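Long-range contacts in cytochrome P450 268A2 Cyp268A2 (Mycobacterium marinum, PDB 6BLD), which belongs to the cytochrome P450 family of haem proteins and holds a haem together with a second bound ligand inside its mostly helical fold: residues A[185-190]-A[203-208]; A[190-195]-A[403-408]; A[210-215]-A[253-258]. All coordinates share one frame; numbering follows the deposited sequence.

Interaction 1: A[185-190]-A[203-208]; sequences DALVSW and AVLFEN. With DXJ ((3E,5E)-6,10-dimethylundeca-3,5,9-trien-2-one), chain C.
Leu205 reaches from helix 203-208 into the turn Ala186-Ser189, and its CD2 methyl does most of the touching. That methyl lies 3.7 Å from both Ala186 O and Leu187 CA, with Leu187 CD2 next to it at 3.9 Å. Leu187 answers: its CG is anti to the carbonyl carbon (chi1 -64°), and CD2 packs against Leu205 O at 3.6 Å. A turn further along the helix, Ala186 CB stands nearly equidistant from CG, OD1 and ND2 of Asn208, with CG at 3.5 Å. The amide keeps its place by bonding back to its own helix, Asn208 ND2 giving a hydrogen bond to Val204 O (2.7 Å, 162°) from the opposite face of that carbonyl to Asn208 N. Packing thins toward Trp190, where CB touches Leu205 CD1 at 3.9 Å and the indole extends toward Glu89, to which NE1 is bonded. Phe206, pointing away from the turn, and Glu207 mark the exposed side of the helix. The bound (3E,5E)-6,10-dimethylundeca-3,5,9-trien-2-one lies against both segments, its C13 coming 3.3 Å from Leu187 O, while Gln209 bonds to the ligand. The seam between helix 201-225 and the end of helix 177-186 with its following turn (G and F of the P450 fold) is thus held by van der Waals packing, methyls against carbonyl oxygens and an amide, without a direct bond between the segments; its two leucines also line the ligand pocket.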
loop_
_atom_site.group_PDB
_atom_site.type_symbol
_atom_site.label_atom_id
_atom_site.label_comp_id
_atom_site.label_asym_id
_atom_site.label_seq_id
_atom_site.Cartn_x
_atom_site.Cartn_y
_atom_site.Cartn_z
ATOM N N ASP A 185 10.995 1.157 -0.416
ATOM C CA ASP A 185 10.777 -0.260 -0.147
ATOM C C ASP A 185 11.329 -0.668 1.214
ATOM O O ASP A 185 10.790 -1.582 1.851
ATOM C CB ASP A 185 11.411 -1.098 -1.259
ATOM C CG ASP A 185 11.252 -2.588 -1.034
ATOM O OD1 ASP A 185 10.125 -3.099 -1.199
ATOM O OD2 ASP A 185 12.258 -3.248 -0.698
ATOM N N ALA A 186 12.392 -0.004 1.678
ATOM C CA ALA A 186 12.970 -0.331 2.979
ATOM C C ALA A 186 12.022 -0.014 4.127
ATOM O O ALA A 186 12.005 -0.734 5.132
ATOM C CB ALA A 186 14.283 0.430 3.170
ATOM N N LEU A 187 11.228 1.052 4.000
ATOM C CA LEU A 187 10.417 1.533 5.113
ATOM C C LEU A 187 9.246 0.618 5.443
ATOM O O LEU A 187 8.578 0.843 6.457
ATOM C CB LEU A 187 9.905 2.943 4.810
ATOM C CG LEU A 187 11.013 3.989 4.682
ATOM C CD1 LEU A 187 10.439 5.382 4.482
ATOM C CD2 LEU A 187 11.920 3.949 5.901
ATOM N N VAL A 188 8.981 -0.400 4.627
ATOM C CA VAL A 188 7.948 -1.381 4.918
ATOM C C VAL A 188 8.523 -2.782 5.078
ATOM O O VAL A 188 7.769 -3.750 5.189
ATOM C CB VAL A 188 6.841 -1.365 3.844
ATOM C CG1 VAL A 188 6.248 0.033 3.713
ATOM C CG2 VAL A 188 7.391 -1.851 2.510
ATOM N N SER A 189 9.850 -2.911 5.102
ATOM C CA SER A 189 10.515 -4.206 5.178
ATOM C C SER A 189 11.282 -4.385 6.485
ATOM O O SER A 189 12.302 -5.077 6.521
ATOM C CB SER A 189 11.453 -4.394 3.986
ATOM O OG SER A 189 10.845 -3.967 2.779
ATOM N N TRP A 190 10.803 -3.770 7.568
ATOM C CA TRP A 190 11.524 -3.822 8.835
ATOM C C TRP A 190 11.442 -5.184 9.514
ATOM O O TRP A 190 12.189 -5.425 10.467
ATOM C CB TRP A 190 11.006 -2.736 9.783
ATOM C CG TRP A 190 9.600 -2.947 10.273
ATOM C CD1 TRP A 190 9.198 -3.757 11.297
ATOM C CD2 TRP A 190 8.412 -2.320 9.770
ATOM N NE1 TRP A 190 7.837 -3.680 11.455
ATOM C CE2 TRP A 190 7.330 -2.804 10.531
ATOM C CE3 TRP A 190 8.161 -1.400 8.747
ATOM C CZ2 TRP A 190 6.016 -2.399 10.302
ATOM C CZ3 TRP A 190 6.855 -0.999 8.522
ATOM C CH2 TRP A 190 5.800 -1.499 9.295
ATOM N N ALA A 203 17.703 1.345 12.957
ATOM C CA ALA A 203 18.770 2.095 12.303
ATOM C C ALA A 203 18.594 2.100 10.791
ATOM O O ALA A 203 18.870 3.110 10.130
ATOM C CB ALA A 203 20.132 1.515 12.685
ATOM N N VAL A 204 18.136 0.981 10.223
ATOM C CA VAL A 204 17.904 0.915 8.784
ATOM C C VAL A 204 16.751 1.826 8.387
ATOM O O VAL A 204 16.799 2.497 7.347
ATOM C CB VAL A 204 17.653 -0.544 8.355
ATOM C CG1 VAL A 204 17.102 -0.604 6.937
ATOM C CG2 VAL A 204 18.932 -1.357 8.471
ATOM N N LEU A 205 15.699 1.873 9.208
ATOM C CA LEU A 205 14.565 2.740 8.906
ATOM C C LEU A 205 14.973 4.209 8.932
ATOM O O LEU A 205 14.575 4.985 8.056
ATOM C CB LEU A 205 13.426 2.479 9.892
ATOM C CG LEU A 205 12.712 1.130 9.764
ATOM C CD1 LEU A 205 11.711 0.938 10.893
ATOM C CD2 LEU A 205 12.028 1.002 8.413
ATOM N N PHE A 206 15.775 4.607 9.924
ATOM C CA PHE A 206 16.215 5.997 9.997
ATOM C C PHE A 206 17.101 6.361 8.813
ATOM O O PHE A 206 16.959 7.444 8.236
ATOM C CB PHE A 206 16.949 6.255 11.312
ATOM C CG PHE A 206 17.807 7.490 11.295
ATOM C CD1 PHE A 206 17.230 8.751 11.280
ATOM C CD2 PHE A 206 19.189 7.393 11.285
ATOM C CE1 PHE A 206 18.014 9.891 11.260
ATOM C CE2 PHE A 206 19.979 8.531 11.265
ATOM C CZ PHE A 206 19.391 9.780 11.253
ATOM N N GLU A 207 18.017 5.465 8.436
ATOM C CA GLU A 207 18.926 5.745 7.327
ATOM C C GLU A 207 18.160 6.003 6.034
ATOM O O GLU A 207 18.458 6.958 5.307
ATOM C CB GLU A 207 19.903 4.582 7.153
ATOM C CG GLU A 207 20.721 4.632 5.872
ATOM C CD GLU A 207 21.436 3.325 5.583
ATOM O OE1 GLU A 207 21.543 2.486 6.504
ATOM O OE2 GLU A 207 21.896 3.137 4.436
ATOM N N ASN A 208 17.159 5.172 5.739
ATOM C CA ASN A 208 16.388 5.365 4.516
ATOM C C ASN A 208 15.436 6.548 4.631
ATOM O O ASN A 208 15.201 7.247 3.639
ATOM C CB ASN A 208 15.633 4.085 4.173
ATOM C CG ASN A 208 16.559 2.987 3.707
ATOM O OD1 ASN A 208 16.873 2.890 2.522
ATOM N ND2 ASN A 208 17.021 2.165 4.642
HETATM C C10 DXJ C . 6.079 4.408 6.649
HETATM C C13 DXJ C . 8.695 2.926 9.021
HETATM C C01 DXJ C . -0.822 3.397 1.676
HETATM C C02 DXJ C . 0.611 3.324 2.196
HETATM C C03 DXJ C . 1.105 4.329 2.890
HETATM C C04 DXJ C . 1.461 2.086 1.914
HETATM C C05 DXJ C . 2.536 4.281 3.424
HETATM C C06 DXJ C . 2.618 4.684 4.895
HETATM C C07 DXJ C . 4.046 4.969 5.358
HETATM C C08 DXJ C . 4.652 4.133 6.177
HETATM C C09 DXJ C . 4.763 6.227 4.878
HETATM C C11 DXJ C . 6.577 3.708 7.648
HETATM C C12 DXJ C . 7.999 3.963 8.143
HETATM O O14 DXJ C . 8.561 4.964 7.847
#

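Interaction 2: A[190-195]-A[403-408]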
loop_
_atom_site.group_PDB
_atom_site.type_symbol
_atom_site.label_atom_id
_atom_site.label_comp_id
_atom_site.label_asym_id
_atom_site.label_seq_id
_atom_site.Cartn_x
_atom_site.Cartn_y
_atom_site.Cartn_z
ATOM N N TRP A 190 10.803 -3.770 7.568
ATOM C CA TRP A 190 11.524 -3.822 8.835
ATOM C C TRP A 190 11.442 -5.184 9.514
ATOM O O TRP A 190 12.189 -5.425 10.467
ATOM C CB TRP A 190 11.006 -2.736 9.783
ATOM C CG TRP A 190 9.600 -2.947 10.273
ATOM C CD1 TRP A 190 9.198 -3.757 11.297
ATOM C CD2 TRP A 190 8.412 -2.320 9.770
ATOM N NE1 TRP A 190 7.837 -3.680 11.455
ATOM C CE2 TRP A 190 7.330 -2.804 10.531
ATOM C CE3 TRP A 190 8.161 -1.400 8.747
ATOM C CZ2 TRP A 190 6.016 -2.399 10.302
ATOM C CZ3 TRP A 190 6.855 -0.999 8.522
ATOM C CH2 TRP A 190 5.800 -1.499 9.295
ATOM N N ALA A 191 10.559 -6.071 9.057
ATOM C CA ALA A 191 10.443 -7.415 9.606
ATOM C C ALA A 191 11.038 -8.473 8.685
ATOM O O ALA A 191 10.812 -9.667 8.903
ATOM C CB ALA A 191 8.978 -7.741 9.903
ATOM N N ASP A 192 11.796 -8.062 7.667
ATOM C CA ASP A 192 12.356 -8.982 6.689
ATOM C C ASP A 192 13.814 -9.258 7.023
ATOM O O ASP A 192 14.664 -8.381 6.805
ATOM C CB ASP A 192 12.233 -8.398 5.281
ATOM C CG ASP A 192 12.627 -9.385 4.196
ATOM O OD1 ASP A 192 12.956 -10.546 4.520
ATOM O OD2 ASP A 192 12.602 -8.995 3.008
ATOM N N PRO A 193 14.155 -10.439 7.547
ATOM C CA PRO A 193 15.574 -10.744 7.793
ATOM C C PRO A 193 16.406 -10.772 6.525
ATOM O O PRO A 193 17.603 -10.463 6.573
ATOM C CB PRO A 193 15.527 -12.123 8.468
ATOM C CG PRO A 193 14.125 -12.259 8.981
ATOM C CD PRO A 193 13.269 -11.523 8.000
ATOM N N ARG A 194 15.807 -11.135 5.388
ATOM C CA ARG A 194 16.527 -11.099 4.122
ATOM C C ARG A 194 16.857 -9.678 3.688
ATOM O O ARG A 194 17.782 -9.487 2.890
ATOM C CB ARG A 194 15.717 -11.802 3.031
ATOM C CG ARG A 194 16.284 -13.145 2.604
ATOM C CD ARG A 194 15.377 -13.830 1.593
ATOM N NE ARG A 194 15.467 -15.286 1.672
ATOM C CZ ARG A 194 14.852 -16.025 2.591
ATOM N NH1 ARG A 194 14.098 -15.446 3.515
ATOM N NH2 ARG A 194 14.991 -17.343 2.587
ATOM N N TYR A 195 16.124 -8.682 4.186
ATOM C CA TYR A 195 16.437 -7.294 3.873
ATOM C C TYR A 195 17.364 -6.662 4.903
ATOM O O TYR A 195 18.310 -5.959 4.532
ATOM C CB TYR A 195 15.155 -6.463 3.765
ATOM C CG TYR A 195 15.413 -5.094 3.184
ATOM C CD1 TYR A 195 15.498 -4.911 1.812
ATOM C CD2 TYR A 195 15.603 -3.991 4.007
ATOM C CE1 TYR A 195 15.748 -3.669 1.272
ATOM C CE2 TYR A 195 15.855 -2.741 3.475
ATOM C CZ TYR A 195 15.925 -2.588 2.105
ATOM O OH TYR A 195 16.177 -1.352 1.558
ATOM N N TYR A 403 8.299 -14.228 -0.620
ATOM C CA TYR A 403 7.423 -13.289 0.064
ATOM C C TYR A 403 8.128 -12.661 1.258
ATOM O O TYR A 403 8.924 -13.309 1.944
ATOM C CB TYR A 403 6.142 -13.992 0.512
ATOM C CG TYR A 403 5.251 -14.403 -0.637
ATOM C CD1 TYR A 403 4.403 -13.486 -1.245
ATOM C CD2 TYR A 403 5.263 -15.704 -1.121
ATOM C CE1 TYR A 403 3.589 -13.855 -2.299
ATOM C CE2 TYR A 403 4.453 -16.083 -2.175
ATOM C CZ TYR A 403 3.618 -15.154 -2.760
ATOM O OH TYR A 403 2.809 -15.525 -3.810
ATOM N N VAL A 404 7.831 -11.388 1.499
ATOM C CA VAL A 404 8.472 -10.616 2.557
ATOM C C VAL A 404 7.664 -10.806 3.839
ATOM O O VAL A 404 6.457 -10.518 3.840
ATOM C CB VAL A 404 8.567 -9.131 2.189
ATOM C CG1 VAL A 404 9.057 -8.316 3.376
ATOM C CG2 VAL A 404 9.474 -8.936 0.983
ATOM N N PRO A 405 8.271 -11.280 4.927
ATOM C CA PRO A 405 7.534 -11.370 6.194
ATOM C C PRO A 405 7.241 -9.989 6.758
ATOM O O PRO A 405 8.055 -9.068 6.655
ATOM C CB PRO A 405 8.483 -12.160 7.103
ATOM C CG PRO A 405 9.838 -11.933 6.524
ATOM C CD PRO A 405 9.642 -11.806 5.039
ATOM N N GLY A 406 6.067 -9.853 7.352
ATOM C CA GLY A 406 5.649 -8.581 7.905
ATOM C C GLY A 406 4.149 -8.521 8.057
ATOM O O GLY A 406 3.410 -9.375 7.565
ATOM N N ASN A 407 3.704 -7.474 8.753
ATOM C CA ASN A 407 2.298 -7.297 9.093
ATOM C C ASN A 407 1.680 -6.066 8.440
ATOM O O ASN A 407 0.562 -5.683 8.802
ATOM C CB ASN A 407 2.128 -7.217 10.616
ATOM C CG ASN A 407 3.001 -6.143 11.252
ATOM O OD1 ASN A 407 3.005 -4.988 10.823
ATOM N ND2 ASN A 407 3.740 -6.522 12.290
ATOM N N PHE A 408 2.373 -5.434 7.493
ATOM C CA PHE A 408 1.875 -4.217 6.862
ATOM C C PHE A 408 1.647 -4.402 5.368
ATOM O O PHE A 408 0.527 -4.192 4.892
ATOM C CB PHE A 408 2.845 -3.055 7.123
ATOM C CG PHE A 408 2.371 -1.727 6.588
ATOM C CD1 PHE A 408 1.019 -1.431 6.515
ATOM C CD2 PHE A 408 3.283 -0.775 6.160
ATOM C CE1 PHE A 408 0.584 -0.213 6.023
ATOM C CE2 PHE A 408 2.856 0.448 5.670
ATOM C CZ PHE A 408 1.503 0.729 5.601
HETATM O O HOH W 1 8.679 -6.376 6.847
HETATM O O HOH W 2 12.243 -12.345 2.417
#
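Asp192 OD1 rests 3.6 Å from Pro405 CD and is approached by two donors: Arg194 N, through a weak, bent N-cap bond of 3.0 Å, and water 2, which donates to OD1 at 2.9 Å. The same water reaches Tyr403 O by a weak, long bond. Asp192 CG is anti to the backbone N (chi1 -172°), which brings it beside Val404 and Pro405. The other carboxylate oxygen, OD2, nestles against both methyls of Val404 and has its charge met by Arg413 in a salt bridge, so an apolar neighbour and an ionic one share a single atom. Arg413 probably favours the ionised form of the acid.

Further along, Pro405 CG sits 3.4 Å from Ala191 O and also meets Pro193 CD, the two proline rings crossing at a slant. Water 1 ties the backbones together, accepting from Ala191 N and donating to Pro405 O at 2.8 Å. Ala191 CB packs on Pro405 O (3.6 Å) and Gly406 CA; Gly406 has a phi of 159°, at which a side chain would jam against the preceding carbonyl. At the far end the indole of Trp190 crosses two side chains at about a right angle: CZ2 approaches Asn407 OD1, the ring and amide planes 61° apart, and CH2 touches Phe408 CB at 4.0 Å. Trp190 NE1 and Asn407 ND2 converge on one acceptor, Glu89 OE1, so one carboxylate oxygen ties the two groups together.

Phe408 belongs to the pocket of the bound ligand, (3E,5E)-6,10-dimethylundeca-3,5,9-trien-2-one, and meets the ring of Phe311. The contact thus joins the loop entering helix 193-196 to the chain leaving strand 402-404, which pairs with strand 411-418, while helix 19-23 packs on Ala191, Pro405 and Asn407.

Interaction 3: A[210-215]-A[253-258]; sequences MYLHQV and FFVLLA
The ring of Phe254 is met obliquely by Leu212 and Val215 from helix 210-215. Its CD2 comes 3.4 Å from Leu212 O, its CE2 touches Leu212 CD2 at 4.0 Å, and its CZ meets Val215 CG1 at 3.8 Å, so CD2, CE2 and CZ meet residues about one turn apart on the other helix. An extended first torsion, CG anti to the backbone N (chi1 -177°), sets CG toward helix 210-215. Val215 divides its two methyls: while CG1 serves Phe254, CG2 lies on one face of the Tyr211 ring, 3.5 Å above its plane and displaced toward the rim. Tyr211 makes no contact with helix 253-258; its hydroxyl is bonded to Asp176.

The second flat group, the imidazole of His213, is also approached at a slant. Val255 CG2 reaches its CD2 at 3.5 Å and lies almost as close to NE2. His213 starts away from helix 253-258, with CG beside the backbone N (chi1 -78°), and its ring returns to the contact. Its NE2 is hydrogen-bonded to Ala98 O. Leu212 packs with CB 4.0 Å from Val255 CG2, and its CD2, which touches Phe254 CE2, also comes within looser range of Ala258 CB.

The axes of the two short segments pass 9.4 Å apart with their directions at 111°, so helix 201-225 and helix 247-278, the long central helix of the P450 fold, cross steeply and meet over a short patch. Val255 also lies near the bound ligand, (3E,5E)-6,10-dimethylundeca-3,5,9-trien-2-one, and Leu257 touches the haem. Across the patch the chemistry is largely dispersive, aliphatic groups against rings and each other, with one carbonyl oxygen against the Phe254 ring, while the polar ends of His213 and Tyr211 find their hydrogen-bond partners elsewhere.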
loop_
_atom_site.group_PDB
_atom_site.type_symbol
_atom_site.label_atom_id
_atom_site.label_comp_id
_atom_site.label_asym_id
_atom_site.label_seq_id
_atom_site.Cartn_x
_atom_site.Cartn_y
_atom_site.Cartn_z
ATOM N N MET A 210 16.198 9.179 6.413
ATOM C CA MET A 210 17.097 10.326 6.326
ATOM C C MET A 210 17.405 10.677 4.877
ATOM O O MET A 210 17.413 11.857 4.507
ATOM C CB MET A 210 18.385 10.037 7.095
ATOM C CG MET A 210 19.327 11.218 7.198
ATOM S SD MET A 210 20.847 10.792 8.063
ATOM C CE MET A 210 21.928 10.428 6.682
ATOM N N TYR A 211 17.653 9.666 4.039
ATOM C CA TYR A 211 17.948 9.936 2.635
ATOM C C TYR A 211 16.755 10.572 1.933
ATOM O O TYR A 211 16.915 11.536 1.175
ATOM C CB TYR A 211 18.363 8.652 1.918
ATOM C CG TYR A 211 18.397 8.807 0.415
ATOM C CD1 TYR A 211 19.427 9.499 -0.206
ATOM C CD2 TYR A 211 17.385 8.283 -0.382
ATOM C CE1 TYR A 211 19.459 9.656 -1.578
ATOM C CE2 TYR A 211 17.409 8.435 -1.757
ATOM C CZ TYR A 211 18.449 9.122 -2.348
ATOM O OH TYR A 211 18.482 9.278 -3.712
ATOM N N LEU A 212 15.551 10.043 2.169
ATOM C CA LEU A 212 14.360 10.616 1.551
ATOM C C LEU A 212 14.139 12.058 1.990
ATOM O O LEU A 212 13.674 12.885 1.195
ATOM C CB LEU A 212 13.136 9.761 1.879
ATOM C CG LEU A 212 13.111 8.372 1.235
ATOM C CD1 LEU A 212 11.948 7.548 1.765
ATOM C CD2 LEU A 212 13.046 8.487 -0.281
ATOM N N HIS A 213 14.471 12.383 3.242
ATOM C CA HIS A 213 14.378 13.768 3.690
ATOM C C HIS A 213 15.458 14.636 3.055
ATOM O O HIS A 213 15.261 15.845 2.889
ATOM C CB HIS A 213 14.462 13.838 5.215
ATOM C CG HIS A 213 13.182 13.476 5.903
ATOM N ND1 HIS A 213 12.619 14.257 6.889
ATOM C CD2 HIS A 213 12.353 12.418 5.742
ATOM C CE1 HIS A 213 11.498 13.694 7.307
ATOM N NE2 HIS A 213 11.314 12.577 6.627
ATOM N N GLN A 214 16.599 14.043 2.698
ATOM C CA GLN A 214 17.629 14.791 1.983
ATOM C C GLN A 214 17.161 15.160 0.581
ATOM O O GLN A 214 17.341 16.301 0.139
ATOM C CB GLN A 214 18.920 13.976 1.915
ATOM C CG GLN A 214 19.759 14.038 3.174
ATOM C CD GLN A 214 20.103 15.459 3.569
ATOM O OE1 GLN A 214 20.673 16.215 2.784
ATOM N NE2 GLN A 214 19.753 15.829 4.791
ATOM N N VAL A 215 16.560 14.204 -0.131
ATOM C CA VAL A 215 16.024 14.484 -1.458
ATOM C C VAL A 215 14.880 15.485 -1.367
ATOM O O VAL A 215 14.725 16.352 -2.235
ATOM C CB VAL A 215 15.579 13.175 -2.138
ATOM C CG1 VAL A 215 15.056 13.450 -3.542
ATOM C CG2 VAL A 215 16.727 12.174 -2.175
ATOM N N PHE A 253 5.516 14.404 3.762
ATOM C CA PHE A 253 4.654 14.036 2.643
ATOM C C PHE A 253 5.453 13.376 1.526
ATOM O O PHE A 253 4.947 12.477 0.842
ATOM C CB PHE A 253 3.907 15.256 2.108
ATOM C CG PHE A 253 3.229 15.006 0.791
ATOM C CD1 PHE A 253 2.044 14.292 0.733
ATOM C CD2 PHE A 253 3.792 15.456 -0.390
ATOM C CE1 PHE A 253 1.423 14.047 -0.475
ATOM C CE2 PHE A 253 3.177 15.215 -1.601
ATOM C CZ PHE A 253 1.991 14.509 -1.645
ATOM N N PHE A 254 6.697 13.817 1.318
ATOM C CA PHE A 254 7.544 13.184 0.312
ATOM C C PHE A 254 7.768 11.713 0.636
ATOM O O PHE A 254 7.756 10.863 -0.260
ATOM C CB PHE A 254 8.879 13.923 0.207
ATOM C CG PHE A 254 9.785 13.385 -0.864
ATOM C CD1 PHE A 254 9.600 13.741 -2.190
ATOM C CD2 PHE A 254 10.819 12.521 -0.544
ATOM C CE1 PHE A 254 10.433 13.244 -3.179
ATOM C CE2 PHE A 254 11.655 12.021 -1.528
ATOM C CZ PHE A 254 11.461 12.385 -2.847
ATOM N N VAL A 255 7.972 11.395 1.917
ATOM C CA VAL A 255 8.098 10.002 2.331
ATOM C C VAL A 255 6.786 9.264 2.107
ATOM O O VAL A 255 6.761 8.170 1.533
ATOM C CB VAL A 255 8.546 9.915 3.800
ATOM C CG1 VAL A 255 8.607 8.458 4.249
ATOM C CG2 VAL A 255 9.896 10.596 3.983
ATOM N N LEU A 256 5.678 9.848 2.562
ATOM C CA LEU A 256 4.371 9.239 2.331
ATOM C C LEU A 256 4.138 8.981 0.847
ATOM O O LEU A 256 3.724 7.881 0.457
ATOM C CB LEU A 256 3.279 10.144 2.899
ATOM C CG LEU A 256 1.833 9.793 2.545
ATOM C CD1 LEU A 256 1.479 8.371 2.966
ATOM C CD2 LEU A 256 0.853 10.807 3.122
ATOM N N LEU A 257 4.440 9.974 0.003
ATOM C CA LEU A 257 4.225 9.822 -1.432
ATOM C C LEU A 257 5.162 8.778 -2.027
ATOM O O LEU A 257 4.752 7.988 -2.885
ATOM C CB LEU A 257 4.406 11.166 -2.133
ATOM C CG LEU A 257 4.116 11.263 -3.632
ATOM C CD1 LEU A 257 2.740 10.706 -3.934
ATOM C CD2 LEU A 257 4.214 12.717 -4.047
ATOM N N ALA A 258 6.421 8.753 -1.578
ATOM C CA ALA A 258 7.380 7.785 -2.101
ATOM C C ALA A 258 7.007 6.358 -1.712
ATOM O O ALA A 258 7.106 5.438 -2.532
ATOM C CB ALA A 258 8.788 8.124 -1.607
#

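How the interactions relate
Interactions 1 and 3 are buried and apolar, and both draw on helix 201-225: the first sets its early turns against the end of helix 177-186, the second sets later turns across helix 247-278. They touch where Leu187 CD1 packs on Val255 CG1 and Leu212 CD1, making one continuous hydrophobic layer beside the ligand. Interaction 2 is only partly buried, and water, an acid and prolines replace the leucine packing. It shares Trp190 with interaction 1 and adjoins it again through Tyr195 and through Val188 on Phe408. Interaction 3 makes no touch with interaction 2, although it is nested within the loop that 190-195 and 403-408 close.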